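Local coordinates for maltose/maltodextrin-binding protein (Thermus thermophilus, PDB 2GH9) that binds maltotriose, and probably related maltodextrins, as a periplasmic solute-binding protein, probably delivering them for uptake into the cell, at residues G192-F204 and A355-V367. Residues are numbered along the deposited sequence; the frame is centred on the assembly and turned at random.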
loop_
_atom_site.group_PDB
_atom_site.type_symbol
_atom_site.label_atom_id
_atom_site.label_comp_id
_atom_site.label_asym_id
_atom_site.label_seq_id
_atom_site.Cartn_x
_atom_site.Cartn_y
_atom_site.Cartn_z
ATOM N N GLY A 192 2.604 5.977 -20.219
ATOM C CA GLY A 192 3.101 6.953 -19.266
ATOM C C GLY A 192 2.698 8.375 -19.602
ATOM O O GLY A 192 2.298 9.140 -18.734
ATOM N N GLU A 193 2.802 8.722 -20.882
ATOM C CA GLU A 193 2.396 10.050 -21.347
ATOM C C GLU A 193 0.902 10.300 -21.094
ATOM O O GLU A 193 0.515 11.359 -20.603
ATOM C CB GLU A 193 2.718 10.202 -22.834
ATOM C CG GLU A 193 4.212 10.202 -23.141
ATOM C CD GLU A 193 4.519 10.105 -24.655
ATOM O OE1 GLU A 193 3.716 10.617 -25.456
ATOM O OE2 GLU A 193 5.563 9.507 -25.028
ATOM N N LYS A 194 0.065 9.313 -21.400
ATOM C CA LYS A 194 -1.381 9.469 -21.195
ATOM C C LYS A 194 -1.759 9.518 -19.707
ATOM O O LYS A 194 -2.639 10.291 -19.313
ATOM C CB LYS A 194 -2.150 8.368 -21.907
ATOM C CG LYS A 194 -2.058 8.408 -23.441
ATOM C CD LYS A 194 -2.296 7.014 -24.027
ATOM C CE LYS A 194 -2.294 6.985 -25.540
ATOM N NZ LYS A 194 -2.085 5.598 -26.078
ATOM N N ALA A 195 -1.108 8.684 -18.888
ATOM C CA ALA A 195 -1.330 8.700 -17.449
ATOM C C ALA A 195 -0.975 10.059 -16.884
ATOM O O ALA A 195 -1.757 10.649 -16.143
ATOM C CB ALA A 195 -0.516 7.615 -16.748
ATOM N N LEU A 196 0.203 10.563 -17.240
ATOM C CA LEU A 196 0.668 11.847 -16.700
ATOM C C LEU A 196 -0.185 13.042 -17.147
ATOM O O LEU A 196 -0.394 13.975 -16.366
ATOM C CB LEU A 196 2.125 12.107 -17.074
ATOM C CG LEU A 196 3.192 11.246 -16.405
ATOM C CD1 LEU A 196 4.585 11.813 -16.763
ATOM C CD2 LEU A 196 2.964 11.199 -14.896
ATOM N N GLN A 197 -0.684 13.008 -18.379
ATOM C CA GLN A 197 -1.639 14.046 -18.844
ATOM C C GLN A 197 -2.975 14.027 -18.073
ATOM O O GLN A 197 -3.485 15.068 -17.651
ATOM C CB GLN A 197 -1.899 13.882 -20.342
ATOM C CG GLN A 197 -2.598 15.087 -20.988
ATOM C CD GLN A 197 -1.860 16.411 -20.742
ATOM O OE1 GLN A 197 -0.710 16.575 -21.139
ATOM N NE2 GLN A 197 -2.512 17.332 -20.065
ATOM N N PHE A 198 -3.540 12.842 -17.866
ATOM C CA PHE A 198 -4.736 12.731 -17.022
ATOM C C PHE A 198 -4.486 13.256 -15.597
ATOM O O PHE A 198 -5.330 13.986 -15.028
ATOM C CB PHE A 198 -5.248 11.287 -16.962
ATOM C CG PHE A 198 -6.295 11.085 -15.916
ATOM C CD1 PHE A 198 -7.539 11.649 -16.074
ATOM C CD2 PHE A 198 -6.025 10.377 -14.756
ATOM C CE1 PHE A 198 -8.505 11.520 -15.101
ATOM C CE2 PHE A 198 -6.988 10.247 -13.772
ATOM C CZ PHE A 198 -8.233 10.807 -13.950
ATOM N N ILE A 199 -3.335 12.881 -15.019
ATOM C CA ILE A 199 -2.975 13.376 -13.694
ATOM C C ILE A 199 -2.823 14.903 -13.723
ATOM O O ILE A 199 -3.378 15.583 -12.869
ATOM C CB ILE A 199 -1.739 12.674 -13.081
ATOM C CG1 ILE A 199 -2.021 11.180 -12.869
ATOM C CG2 ILE A 199 -1.355 13.349 -11.745
ATOM C CD1 ILE A 199 -0.781 10.281 -12.816
ATOM N N LYS A 200 -2.129 15.443 -14.719
ATOM C CA LYS A 200 -2.118 16.915 -14.905
ATOM C C LYS A 200 -3.516 17.520 -14.966
ATOM O O LYS A 200 -3.804 18.518 -14.295
ATOM C CB LYS A 200 -1.347 17.318 -16.156
ATOM C CG LYS A 200 0.122 17.300 -15.970
ATOM C CD LYS A 200 0.881 17.628 -17.279
ATOM C CE LYS A 200 0.807 19.110 -17.665
ATOM N NZ LYS A 200 1.570 19.320 -18.948
ATOM N N ASP A 201 -4.388 16.884 -15.748
ATOM C CA ASP A 201 -5.745 17.370 -15.960
ATOM C C ASP A 201 -6.530 17.425 -14.674
ATOM O O ASP A 201 -7.424 18.246 -14.547
ATOM C CB ASP A 201 -6.511 16.507 -16.983
ATOM C CG ASP A 201 -5.970 16.626 -18.402
ATOM O OD1 ASP A 201 -5.139 17.519 -18.685
ATOM O OD2 ASP A 201 -6.383 15.805 -19.255
ATOM N N LEU A 202 -6.228 16.524 -13.733
ATOM C CA LEU A 202 -6.878 16.522 -12.419
ATOM C C LEU A 202 -6.649 17.868 -11.708
ATOM O O LEU A 202 -7.434 18.275 -10.868
ATOM C CB LEU A 202 -6.371 15.339 -11.543
ATOM C CG LEU A 202 -6.897 13.922 -11.878
ATOM C CD1 LEU A 202 -6.267 12.833 -11.001
ATOM C CD2 LEU A 202 -8.408 13.852 -11.742
ATOM N N ARG A 203 -5.559 18.539 -12.048
ATOM C CA ARG A 203 -5.292 19.866 -11.491
ATOM C C ARG A 203 -5.697 20.967 -12.467
ATOM O O ARG A 203 -6.490 21.806 -12.125
ATOM C CB ARG A 203 -3.823 20.009 -11.127
ATOM C CG ARG A 203 -3.445 21.359 -10.509
ATOM C CD ARG A 203 -2.032 21.288 -9.956
ATOM N NE ARG A 203 -2.002 20.502 -8.719
ATOM C CZ ARG A 203 -0.908 19.995 -8.153
ATOM N NH1 ARG A 203 0.281 20.170 -8.701
ATOM N NH2 ARG A 203 -1.011 19.298 -7.029
ATOM N N PHE A 204 -5.167 20.939 -13.682
ATOM C CA PHE A 204 -5.249 22.108 -14.571
ATOM C C PHE A 204 -6.489 22.185 -15.471
ATOM O O PHE A 204 -6.775 23.247 -16.058
ATOM C CB PHE A 204 -3.999 22.172 -15.432
ATOM C CG PHE A 204 -2.727 22.225 -14.641
ATOM C CD1 PHE A 204 -2.528 23.226 -13.689
ATOM C CD2 PHE A 204 -1.726 21.271 -14.834
ATOM C CE1 PHE A 204 -1.341 23.276 -12.948
ATOM C CE2 PHE A 204 -0.549 21.314 -14.095
ATOM C CZ PHE A 204 -0.359 22.321 -13.156
ATOM N N ALA A 355 5.385 16.639 -13.850
ATOM C CA ALA A 355 4.224 16.784 -14.721
ATOM C C ALA A 355 3.222 17.783 -14.138
ATOM O O ALA A 355 2.772 18.696 -14.841
ATOM C CB ALA A 355 3.566 15.421 -14.980
ATOM N N ILE A 356 2.920 17.648 -12.849
ATOM C CA ILE A 356 1.868 18.440 -12.195
ATOM C C ILE A 356 2.335 19.798 -11.668
ATOM O O ILE A 356 1.533 20.586 -11.199
ATOM C CB ILE A 356 1.158 17.636 -11.044
ATOM C CG1 ILE A 356 2.084 17.413 -9.831
ATOM C CG2 ILE A 356 0.652 16.314 -11.590
ATOM C CD1 ILE A 356 1.450 16.654 -8.650
ATOM N N GLN A 357 3.628 20.067 -11.754
ATOM C CA GLN A 357 4.184 21.320 -11.256
ATOM C C GLN A 357 3.747 22.499 -12.135
ATOM O O GLN A 357 3.404 23.560 -11.609
ATOM C CB GLN A 357 5.706 21.203 -11.172
ATOM C CG GLN A 357 6.506 22.493 -11.270
ATOM C CD GLN A 357 7.992 22.202 -11.333
ATOM O OE1 GLN A 357 8.622 22.284 -12.406
ATOM N NE2 GLN A 357 8.558 21.813 -10.190
ATOM N N ARG A 358 3.744 22.299 -13.455
ATOM C CA ARG A 358 3.316 23.342 -14.393
ATOM C C ARG A 358 2.457 22.780 -15.544
ATOM O O ARG A 358 2.663 21.641 -15.977
ATOM C CB ARG A 358 4.540 24.077 -14.950
ATOM C CG ARG A 358 5.421 23.241 -15.877
ATOM C CD ARG A 358 6.786 23.901 -16.115
ATOM N NE ARG A 358 6.667 25.082 -16.979
ATOM C CZ ARG A 358 6.796 25.085 -18.309
ATOM N NH1 ARG A 358 7.064 23.962 -18.982
ATOM N NH2 ARG A 358 6.660 26.232 -18.982
ATOM N N PRO A 359 1.478 23.580 -16.035
ATOM C CA PRO A 359 0.680 23.255 -17.238
ATOM C C PRO A 359 1.499 22.942 -18.502
ATOM O O PRO A 359 1.083 22.109 -19.318
ATOM C CB PRO A 359 -0.138 24.527 -17.465
ATOM C CG PRO A 359 -0.242 25.162 -16.131
ATOM C CD PRO A 359 1.044 24.855 -15.428
ATOM N N ASP A 360 2.653 23.596 -18.647
ATOM C CA ASP A 360 3.469 23.511 -19.864
ATOM C C ASP A 360 4.498 22.368 -19.825
ATOM O O ASP A 360 5.421 22.325 -20.646
ATOM C CB ASP A 360 4.209 24.834 -20.077
ATOM C CG ASP A 360 3.355 25.915 -20.750
ATOM O OD1 ASP A 360 2.169 26.140 -20.357
ATOM O OD2 ASP A 360 3.915 26.583 -21.660
ATOM N N SER A 361 4.353 21.441 -18.882
ATOM C CA SER A 361 5.344 20.388 -18.714
ATOM C C SER A 361 5.320 19.416 -19.889
ATOM O O SER A 361 4.262 18.922 -20.288
ATOM C CB SER A 361 5.122 19.648 -17.383
ATOM O OG SER A 361 3.925 18.898 -17.399
ATOM N N ASN A 362 6.495 19.162 -20.453
ATOM C CA ASN A 362 6.639 18.232 -21.570
ATOM C C ASN A 362 6.503 16.805 -21.038
ATOM O O ASN A 362 7.475 16.196 -20.597
ATOM C CB ASN A 362 7.988 18.437 -22.275
ATOM C CG ASN A 362 8.118 17.639 -23.556
ATOM O OD1 ASN A 362 7.594 16.539 -23.689
ATOM N ND2 ASN A 362 8.846 18.192 -24.507
ATOM N N VAL A 363 5.276 16.293 -21.085
ATOM C CA VAL A 363 4.969 14.936 -20.639
ATOM C C VAL A 363 5.785 13.879 -21.400
ATOM O O VAL A 363 6.270 12.907 -20.817
ATOM C CB VAL A 363 3.455 14.662 -20.801
ATOM C CG1 VAL A 363 3.186 13.214 -20.783
ATOM C CG2 VAL A 363 2.659 15.388 -19.715
ATOM N N LYS A 364 5.937 14.083 -22.708
ATOM C CA LYS A 364 6.745 13.208 -23.568
ATOM C C LYS A 364 8.198 13.060 -23.082
ATOM O O LYS A 364 8.723 11.950 -23.008
ATOM C CB LYS A 364 6.733 13.759 -25.007
ATOM C CG LYS A 364 7.347 12.849 -26.079
ATOM C CD LYS A 364 6.279 12.216 -26.989
ATOM C CE LYS A 364 6.800 12.014 -28.398
ATOM N NZ LYS A 364 8.091 11.271 -28.438
ATOM N N LYS A 365 8.841 14.175 -22.766
ATOM C CA LYS A 365 10.255 14.166 -22.338
ATOM C C LYS A 365 10.415 13.706 -20.888
ATOM O O LYS A 365 11.365 12.982 -20.566
ATOM C CB LYS A 365 10.892 15.547 -22.501
ATOM C CG LYS A 365 11.174 15.927 -23.957
ATOM C CD LYS A 365 11.921 17.270 -24.063
ATOM C CE LYS A 365 12.154 17.663 -25.534
ATOM N NZ LYS A 365 12.589 19.100 -25.690
ATOM N N ILE A 366 9.497 14.150 -20.028
ATOM C CA ILE A 366 9.441 13.710 -18.624
ATOM C C ILE A 366 9.424 12.184 -18.567
ATOM O O ILE A 366 10.233 11.578 -17.858
ATOM C CB ILE A 366 8.221 14.312 -17.871
ATOM C CG1 ILE A 366 8.443 15.809 -17.631
ATOM C CG2 ILE A 366 7.994 13.586 -16.523
ATOM C CD1 ILE A 366 7.286 16.544 -17.023
ATOM N N VAL A 367 8.534 11.566 -19.343
ATOM C CA VAL A 367 8.457 10.103 -19.392
ATOM C C VAL A 367 9.745 9.484 -19.958
ATOM O O VAL A 367 10.215 8.442 -19.469
ATOM C CB VAL A 367 7.223 9.622 -20.204
ATOM C CG1 VAL A 367 7.230 8.105 -20.353
ATOM C CG2 VAL A 367 5.928 10.098 -19.542
#
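K200 is long enough to reach from its helix into the turn 358-361, where the three donor hydrogens of NZ serve P359 O, S361 OG and S361 O in bonds of nearly equal length, that to S361 OG 2.9 Å. NZ meets S361 O in the carbonyl plane on a lone pair, but P359 O from above its plane. A bend at chi3 (74°) turns the lysine tip to these oxygens, while CG and CD lie against A355 O. S361 OG also donates to A355 O, tying the turn back to helix 341-357. Shortening K200 to an alanine is likely to leave both carbonyls without their ammonium donor and the turn less firmly held. P359 lays its rigid ring's CG over the centre of the F204 ring, a CH-pi contact 3.9 Å from the centroid; R203 CG lies over the opposite face, toward its rim. R203 NH1 donates to I356 O from above the carbonyl plane, bent to 136°. L196 sits as a knob among A355, V363, I366 and V367; short, beta-branched V363 fits close to the E193 backbone. Helix 189-204 packs against helices 341-357 and 363-378, with helix 156-166 touching it through A195, F198 and I199.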